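Local coordinates for HD domain protein (Enterococcus faecalis, PDB 4LRL) that probably hydrolyses deoxyribonucleoside triphosphates, acting as a dNTP triphosphohydrolase under allosteric control by bound nucleotides, at residues 78-83 against 267-272; 163-168 against 313-318. One frame throughout, in Å; residues are numbered along the deposited sequence.

Interaction 1: 78-83 against 267-272; sequences FTFHGA and YFHPVS. With DGT (2'-deoxyguanosine-5'-triphosphate), chain R; TTP (thymidine-5'-triphosphate), chain S.
Thr79 OG1 and Ser272 OG share a hydrogen bond of 2.7 Å, and either hydroxyl could be the donor. The same Thr79 oxygen also lies beside Val271, 3.5 Å from Val271 CB. The other branch of Thr79 meets a ring. With CG2 anti to the backbone N (OG1 at chi1 -57°), this methyl sits over the face of His269. Thr79 CG2 is 3.4 Å from the centroid of the His269 ring and almost on its normal, a CH-pi contact. Both ring nitrogens of His269 are used. ND1 accepts from Val271 N at 3.1 Å, close to the ring plane, and this caps helix 270-291. NE2 donates to the phosphate oxygen O2A of TTP at 2.8 Å. The two bonds fix the rotation of the imidazole while the threonine methyl covers one face. Phe80 reaches His269 obliquely, and TTP C2' lies over one face of Phe80, 3.3 Å from Phe80 CE1. The sugar hydroxyl O3' of TTP donates to Thr79 O at 2.6 Å. On the DGT side, Val271 CG2 touches the triphosphate at O3A, 3.6 Å away. Arg350 and Lys354 bind DGT too, as do Lys38 and Arg68 of the second subunit. DGT and TTP lie side by side where subunits meet, consistent with an allosteric nucleotide site of a tetrameric HD-domain dNTP triphosphohydrolase.

Interaction 2: 163-168 against 313-318; sequences SPETEV and TLQEYL
The carboxylate of Glu165 and the side-chain amide of Gln315 come from opposite directions, with their planes 31° apart. Glu165 OE1 is 3.1 Å from Gln315 CG and 3.4 Å from Gln315 NE2. Gln315 NE2 also comes within 3.6 Å of Glu165 CB. Gln315 bends at chi2 (-68°), which turns its amide back toward Glu165. Leu314 is buried, and its side chain crosses that of Glu165 at a slant. Its CB touches Glu165 OE1 at 3.7 Å. Its CD2 methyl packs against Ser163 and Thr166, 3.9 Å from Thr166 CG2, where the two side chains cross at about a right angle. Both segments hold a helix start. Thr313 and Glu316 form a capping box at the start of helix 314-318: Thr313 N donates to Glu316 OE1 at 3.0 Å, and the return bond from Glu316 N to Thr313 OG1 is weak. Thr166 is the N-cap of helix 167-175; its OG1 bonds to Tyr169 N and to Ile160 O. A type I turn from Ser163 to Thr166 joins that helix to helix 153-162. Ser163 OG bonds to Gln159 O in the preceding helix. Leu314 and Leu318 both pack on Ile160 of helix 153-162, and Leu318 CD1 comes within 4.3 Å of Thr166 CG2.

Interactions 1 and 2 lie on opposite sides of the chain's centre. Their centres are 32 Å apart, and their nearest atoms are about 18 Å apart. The segments alternate along the chain: 78-83, 163-168, 267-272, 313-318. Interaction 1 lines the site that holds DGT and TTP. Interaction 2 holds no residue of a known nucleotide or metal site. The side chain of Leu318 is about 10 Å from that of Gln65, which lies two residues after Glu63 in helix 62-65. Glu63 touches Thr166 and Leu318. Gln65 of the second subunit bonds the DGT of interaction 1, so this chain's Gln65 probably serves the matching site of a neighbouring subunit. The nickel ligands His90, His134, Asp135 and Asp207 belong to neither contact.

Interaction 1: 78-83 against 267-272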
loop_
_atom_site.group_PDB
_atom_site.type_symbol
_atom_site.label_atom_id
_atom_site.label_comp_id
_atom_site.label_asym_id
_atom_site.label_seq_id
_atom_site.Cartn_x
_atom_site.Cartn_y
_atom_site.Cartn_z
ATOM N N PHE C 78 -3.540 -21.967 7.938
ATOM C CA PHE C 78 -4.733 -22.207 8.749
ATOM C C PHE C 78 -5.113 -20.986 9.603
ATOM O O PHE C 78 -6.293 -20.788 9.945
ATOM C CB PHE C 78 -4.547 -23.447 9.616
ATOM C CG PHE C 78 -4.543 -24.734 8.839
ATOM C CD1 PHE C 78 -3.382 -25.482 8.721
ATOM C CD2 PHE C 78 -5.712 -25.203 8.228
ATOM C CE1 PHE C 78 -3.361 -26.692 7.999
ATOM C CE2 PHE C 78 -5.709 -26.410 7.502
ATOM C CZ PHE C 78 -4.524 -27.158 7.396
ATOM N N THR C 79 -4.115 -20.162 9.920
ATOM C CA THR C 79 -4.333 -18.954 10.711
ATOM C C THR C 79 -4.349 -17.696 9.835
ATOM O O THR C 79 -5.105 -16.765 10.116
ATOM C CB THR C 79 -3.282 -18.813 11.830
ATOM O OG1 THR C 79 -3.308 -19.981 12.655
ATOM C CG2 THR C 79 -3.572 -17.597 12.697
ATOM N N PHE C 80 -3.513 -17.685 8.793
ATOM C CA PHE C 80 -3.456 -16.623 7.792
ATOM C C PHE C 80 -3.745 -17.260 6.437
ATOM O O PHE C 80 -2.830 -17.809 5.799
ATOM C CB PHE C 80 -2.060 -15.979 7.772
ATOM C CG PHE C 80 -1.651 -15.357 9.091
ATOM C CD1 PHE C 80 -1.910 -14.016 9.351
ATOM C CD2 PHE C 80 -1.006 -16.121 10.070
ATOM C CE1 PHE C 80 -1.527 -13.435 10.563
ATOM C CE2 PHE C 80 -0.628 -15.558 11.296
ATOM C CZ PHE C 80 -0.884 -14.217 11.551
ATOM N N HIS C 81 -5.011 -17.213 5.998
ATOM C CA HIS C 81 -5.423 -18.013 4.855
ATOM C C HIS C 81 -4.878 -17.528 3.503
ATOM O O HIS C 81 -4.990 -18.216 2.492
ATOM C CB HIS C 81 -6.945 -18.225 4.829
ATOM C CG HIS C 81 -7.733 -16.979 4.588
ATOM N ND1 HIS C 81 -8.381 -16.301 5.597
ATOM C CD2 HIS C 81 -7.981 -16.288 3.451
ATOM C CE1 HIS C 81 -8.991 -15.244 5.093
ATOM N NE2 HIS C 81 -8.764 -15.212 3.792
ATOM N N GLY C 82 -4.275 -16.350 3.480
ATOM C CA GLY C 82 -3.551 -15.940 2.284
ATOM C C GLY C 82 -2.225 -16.672 2.104
ATOM O O GLY C 82 -1.694 -16.684 1.008
ATOM N N ALA C 83 -1.697 -17.296 3.162
ATOM C CA ALA C 83 -0.344 -17.873 3.131
ATOM C C ALA C 83 -0.219 -19.204 2.368
ATOM O O ALA C 83 0.314 -20.184 2.912
ATOM C CB ALA C 83 0.198 -18.024 4.557
ATOM N N TYR C 267 4.922 -16.515 12.655
ATOM C CA TYR C 267 5.588 -17.806 12.784
ATOM C C TYR C 267 5.295 -18.506 14.109
ATOM O O TYR C 267 5.200 -19.730 14.142
ATOM C CB TYR C 267 7.112 -17.695 12.542
ATOM C CG TYR C 267 7.503 -17.007 11.231
ATOM C CD1 TYR C 267 8.615 -16.173 11.166
ATOM C CD2 TYR C 267 6.752 -17.179 10.067
ATOM C CE1 TYR C 267 8.977 -15.538 9.982
ATOM C CE2 TYR C 267 7.103 -16.538 8.881
ATOM C CZ TYR C 267 8.220 -15.720 8.851
ATOM O OH TYR C 267 8.576 -15.081 7.681
ATOM N N PHE C 268 5.139 -17.735 15.184
ATOM C CA PHE C 268 4.944 -18.309 16.514
ATOM C C PHE C 268 3.470 -18.459 16.895
ATOM O O PHE C 268 3.170 -18.818 18.033
ATOM C CB PHE C 268 5.655 -17.481 17.593
ATOM C CG PHE C 268 7.165 -17.450 17.466
ATOM C CD1 PHE C 268 7.840 -18.289 16.579
ATOM C CD2 PHE C 268 7.915 -16.590 18.272
ATOM C CE1 PHE C 268 9.231 -18.266 16.487
ATOM C CE2 PHE C 268 9.307 -16.558 18.190
ATOM C CZ PHE C 268 9.964 -17.398 17.288
ATOM N N HIS C 269 2.559 -18.189 15.953
ATOM C CA HIS C 269 1.126 -18.187 16.253
ATOM C C HIS C 269 0.645 -19.520 16.812
ATOM O O HIS C 269 0.873 -20.569 16.201
ATOM C CB HIS C 269 0.281 -17.808 15.037
ATOM C CG HIS C 269 -1.076 -17.296 15.405
ATOM N ND1 HIS C 269 -2.084 -18.118 15.864
ATOM C CD2 HIS C 269 -1.578 -16.038 15.425
ATOM C CE1 HIS C 269 -3.152 -17.389 16.142
ATOM N NE2 HIS C 269 -2.872 -16.123 15.880
ATOM N N PRO C 270 -0.025 -19.479 17.978
ATOM C CA PRO C 270 -0.514 -20.695 18.664
ATOM C C PRO C 270 -1.470 -21.564 17.840
ATOM O O PRO C 270 -1.407 -22.785 17.918
ATOM C CB PRO C 270 -1.234 -20.146 19.898
ATOM C CG PRO C 270 -0.645 -18.764 20.113
ATOM C CD PRO C 270 -0.269 -18.252 18.763
ATOM N N VAL C 271 -2.363 -20.954 17.068
ATOM C CA VAL C 271 -3.338 -21.747 16.330
ATOM C C VAL C 271 -2.619 -22.539 15.231
ATOM O O VAL C 271 -2.870 -23.727 15.056
ATOM C CB VAL C 271 -4.485 -20.883 15.791
ATOM C CG1 VAL C 271 -5.406 -21.689 14.911
ATOM C CG2 VAL C 271 -5.264 -20.268 16.948
ATOM N N SER C 272 -1.685 -21.897 14.538
ATOM C CA SER C 272 -0.886 -22.587 13.522
ATOM C C SER C 272 -0.097 -23.730 14.133
ATOM O O SER C 272 -0.015 -24.819 13.551
ATOM C CB SER C 272 0.077 -21.619 12.839
ATOM O OG SER C 272 -0.636 -20.492 12.387
HETATM P PG DGT R . -12.091 -19.121 19.202
HETATM O O1G DGT R . -11.778 -17.648 19.404
HETATM O O2G DGT R . -12.497 -19.837 20.483
HETATM O O3G DGT R . -12.980 -19.412 18.004
HETATM O O3B DGT R . -10.708 -19.862 18.809
HETATM P PB DGT R . -9.392 -19.078 18.352
HETATM O O1B DGT R . -8.380 -19.149 19.466
HETATM O O2B DGT R . -9.769 -17.743 17.760
HETATM O O3A DGT R . -8.860 -20.013 17.163
HETATM P PA DGT R . -9.498 -20.126 15.696
HETATM O O1A DGT R . -9.426 -21.580 15.322
HETATM O O2A DGT R . -10.800 -19.408 15.543
HETATM O "O5'" DGT R . -8.399 -19.378 14.782
HETATM C "C5'" DGT R . -7.846 -18.105 15.099
HETATM C "C4'" DGT R . -7.845 -17.209 13.863
HETATM O "O4'" DGT R . -7.448 -17.893 12.663
HETATM C "C3'" DGT R . -9.250 -16.714 13.553
HETATM O "O3'" DGT R . -9.670 -15.658 14.436
HETATM C "C2'" DGT R . -9.152 -16.328 12.082
HETATM C "C1'" DGT R . -8.036 -17.221 11.539
HETATM N N9 DGT R . -8.538 -18.204 10.547
HETATM C C8 DGT R . -8.035 -18.380 9.308
HETATM N N7 DGT R . -8.691 -19.358 8.627
HETATM C C5 DGT R . -9.644 -19.830 9.453
HETATM C C6 DGT R . -10.718 -20.861 9.382
HETATM O O6 DGT R . -10.909 -21.574 8.378
HETATM N N1 DGT R . -11.490 -21.041 10.445
HETATM C C2 DGT R . -11.361 -20.320 11.565
HETATM N N2 DGT R . -12.211 -20.591 12.575
HETATM N N3 DGT R . -10.408 -19.362 11.721
HETATM C C4 DGT R . -9.538 -19.070 10.710
HETATM P PA TTP S . -6.551 -14.157 16.304
HETATM O O1A TTP S . -7.845 -14.926 16.265
HETATM O O2A TTP S . -5.273 -14.878 16.633
HETATM O O3A TTP S . -6.650 -12.886 17.305
HETATM P PB TTP S . -7.885 -11.840 17.498
HETATM O O1B TTP S . -8.361 -11.379 16.139
HETATM O O2B TTP S . -7.404 -10.753 18.435
HETATM O O3B TTP S . -9.108 -12.663 18.201
HETATM P PG TTP S . -9.058 -14.053 19.061
HETATM O O1G TTP S . -10.296 -13.949 19.935
HETATM O O2G TTP S . -7.745 -14.015 19.827
HETATM O O3G TTP S . -9.166 -15.187 18.068
HETATM O "O5'" TTP S . -6.355 -13.473 14.865
HETATM C "C5'" TTP S . -7.366 -13.482 13.856
HETATM C "C4'" TTP S . -6.746 -13.086 12.523
HETATM O "O4'" TTP S . -5.892 -11.953 12.719
HETATM C "C3'" TTP S . -5.896 -14.211 11.953
HETATM O "O3'" TTP S . -6.148 -14.407 10.565
HETATM C "C2'" TTP S . -4.469 -13.733 12.088
HETATM C "C1'" TTP S . -4.581 -12.223 12.221
HETATM N N1 TTP S . -3.538 -11.725 13.121
HETATM C C2 TTP S . -2.664 -10.670 12.705
HETATM O O2 TTP S . -2.780 -10.143 11.569
HETATM N N3 TTP S . -1.703 -10.227 13.545
HETATM C C4 TTP S . -1.560 -10.777 14.768
HETATM O O4 TTP S . -0.657 -10.341 15.521
HETATM C C5 TTP S . -2.406 -11.817 15.196
HETATM C C5M TTP S . -2.270 -12.454 16.563
HETATM C C6 TTP S . -3.399 -12.281 14.341
#

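Interaction 2: 163-168 against 313-318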
loop_
_atom_site.group_PDB
_atom_site.type_symbol
_atom_site.label_atom_id
_atom_site.label_comp_id
_atom_site.label_asym_id
_atom_site.label_seq_id
_atom_site.Cartn_x
_atom_site.Cartn_y
_atom_site.Cartn_z
ATOM N N SER C 163 24.187 -35.347 -6.573
ATOM C CA SER C 163 23.788 -36.685 -7.048
ATOM C C SER C 163 23.454 -36.700 -8.539
ATOM O O SER C 163 22.579 -35.958 -8.992
ATOM C CB SER C 163 22.605 -37.257 -6.253
ATOM O OG SER C 163 22.867 -37.264 -4.861
ATOM N N PRO C 164 24.149 -37.565 -9.300
ATOM C CA PRO C 164 24.020 -37.664 -10.748
ATOM C C PRO C 164 22.614 -38.015 -11.219
ATOM O O PRO C 164 22.251 -37.681 -12.343
ATOM C CB PRO C 164 24.990 -38.789 -11.104
ATOM C CG PRO C 164 26.000 -38.765 -10.007
ATOM C CD PRO C 164 25.197 -38.460 -8.785
ATOM N N GLU C 165 21.833 -38.675 -10.369
ATOM C CA GLU C 165 20.470 -39.060 -10.722
ATOM C C GLU C 165 19.512 -37.882 -10.943
ATOM O O GLU C 165 18.428 -38.070 -11.498
ATOM C CB GLU C 165 19.892 -40.000 -9.666
ATOM C CG GLU C 165 19.691 -39.359 -8.304
ATOM C CD GLU C 165 19.569 -40.380 -7.208
ATOM O OE1 GLU C 165 18.423 -40.763 -6.890
ATOM O OE2 GLU C 165 20.616 -40.818 -6.681
ATOM N N THR C 166 19.896 -36.680 -10.498
ATOM C CA THR C 166 19.038 -35.499 -10.654
ATOM C C THR C 166 19.297 -34.688 -11.925
ATOM O O THR C 166 20.398 -34.672 -12.469
ATOM C CB THR C 166 19.079 -34.550 -9.423
ATOM O OG1 THR C 166 20.381 -33.954 -9.288
ATOM C CG2 THR C 166 18.678 -35.297 -8.138
ATOM N N GLU C 167 18.242 -34.019 -12.375
ATOM C CA GLU C 167 18.291 -33.038 -13.448
ATOM C C GLU C 167 19.169 -31.848 -13.049
ATOM O O GLU C 167 19.904 -31.312 -13.887
ATOM C CB GLU C 167 16.865 -32.569 -13.742
ATOM C CG GLU C 167 16.618 -31.977 -15.117
ATOM C CD GLU C 167 15.139 -32.025 -15.494
ATOM O OE1 GLU C 167 14.503 -33.098 -15.333
ATOM O OE2 GLU C 167 14.615 -30.990 -15.962
ATOM N N VAL C 168 19.105 -31.457 -11.772
ATOM C CA VAL C 168 19.861 -30.310 -11.246
ATOM C C VAL C 168 21.370 -30.518 -11.330
ATOM O O VAL C 168 22.109 -29.603 -11.716
ATOM C CB VAL C 168 19.447 -29.957 -9.791
ATOM C CG1 VAL C 168 20.519 -29.127 -9.086
ATOM C CG2 VAL C 168 18.111 -29.222 -9.782
ATOM N N THR C 313 15.318 -43.669 -0.422
ATOM C CA THR C 313 16.268 -43.155 -1.397
ATOM C C THR C 313 15.897 -41.720 -1.760
ATOM O O THR C 313 14.803 -41.239 -1.425
ATOM C CB THR C 313 16.303 -44.024 -2.671
ATOM O OG1 THR C 313 15.002 -44.046 -3.270
ATOM C CG2 THR C 313 16.730 -45.454 -2.334
ATOM N N LEU C 314 16.820 -41.035 -2.427
ATOM C CA LEU C 314 16.571 -39.687 -2.902
ATOM C C LEU C 314 15.304 -39.631 -3.758
ATOM O O LEU C 314 14.427 -38.797 -3.519
ATOM C CB LEU C 314 17.785 -39.156 -3.673
ATOM C CG LEU C 314 17.674 -37.721 -4.217
ATOM C CD1 LEU C 314 17.187 -36.722 -3.167
ATOM C CD2 LEU C 314 19.004 -37.277 -4.820
ATOM N N GLN C 315 15.211 -40.537 -4.730
ATOM C CA GLN C 315 14.070 -40.611 -5.653
ATOM C C GLN C 315 12.716 -40.779 -4.960
ATOM O O GLN C 315 11.713 -40.237 -5.420
ATOM C CB GLN C 315 14.271 -41.730 -6.687
ATOM C CG GLN C 315 15.466 -41.540 -7.607
ATOM C CD GLN C 315 15.309 -40.373 -8.580
ATOM O OE1 GLN C 315 14.320 -39.633 -8.541
ATOM N NE2 GLN C 315 16.290 -40.213 -9.469
ATOM N N GLU C 316 12.701 -41.534 -3.862
ATOM C CA GLU C 316 11.493 -41.731 -3.064
ATOM C C GLU C 316 11.112 -40.466 -2.320
ATOM O O GLU C 316 9.921 -40.155 -2.158
ATOM C CB GLU C 316 11.673 -42.894 -2.088
ATOM C CG GLU C 316 11.428 -44.262 -2.731
ATOM C CD GLU C 316 12.109 -45.401 -1.996
ATOM O OE1 GLU C 316 12.802 -45.144 -0.989
ATOM O OE2 GLU C 316 11.954 -46.563 -2.432
ATOM N N TYR C 317 12.125 -39.738 -1.867
ATOM C CA TYR C 317 11.910 -38.474 -1.178
ATOM C C TYR C 317 11.343 -37.411 -2.123
ATOM O O TYR C 317 10.369 -36.746 -1.791
ATOM C CB TYR C 317 13.211 -37.991 -0.543
ATOM C CG TYR C 317 13.086 -36.709 0.251
ATOM C CD1 TYR C 317 12.727 -36.728 1.596
ATOM C CD2 TYR C 317 13.360 -35.472 -0.342
ATOM C CE1 TYR C 317 12.623 -35.544 2.324
ATOM C CE2 TYR C 317 13.277 -34.292 0.374
ATOM C CZ TYR C 317 12.908 -34.328 1.700
ATOM O OH TYR C 317 12.833 -33.148 2.399
ATOM N N LEU C 318 11.956 -37.295 -3.305
ATOM C CA LEU C 318 11.584 -36.303 -4.318
ATOM C C LEU C 318 10.140 -36.416 -4.812
ATOM O O LEU C 318 9.597 -35.472 -5.390
ATOM C CB LEU C 318 12.542 -36.374 -5.507
ATOM C CG LEU C 318 13.982 -35.893 -5.293
ATOM C CD1 LEU C 318 14.862 -36.328 -6.453
ATOM C CD2 LEU C 318 14.040 -34.374 -5.108
#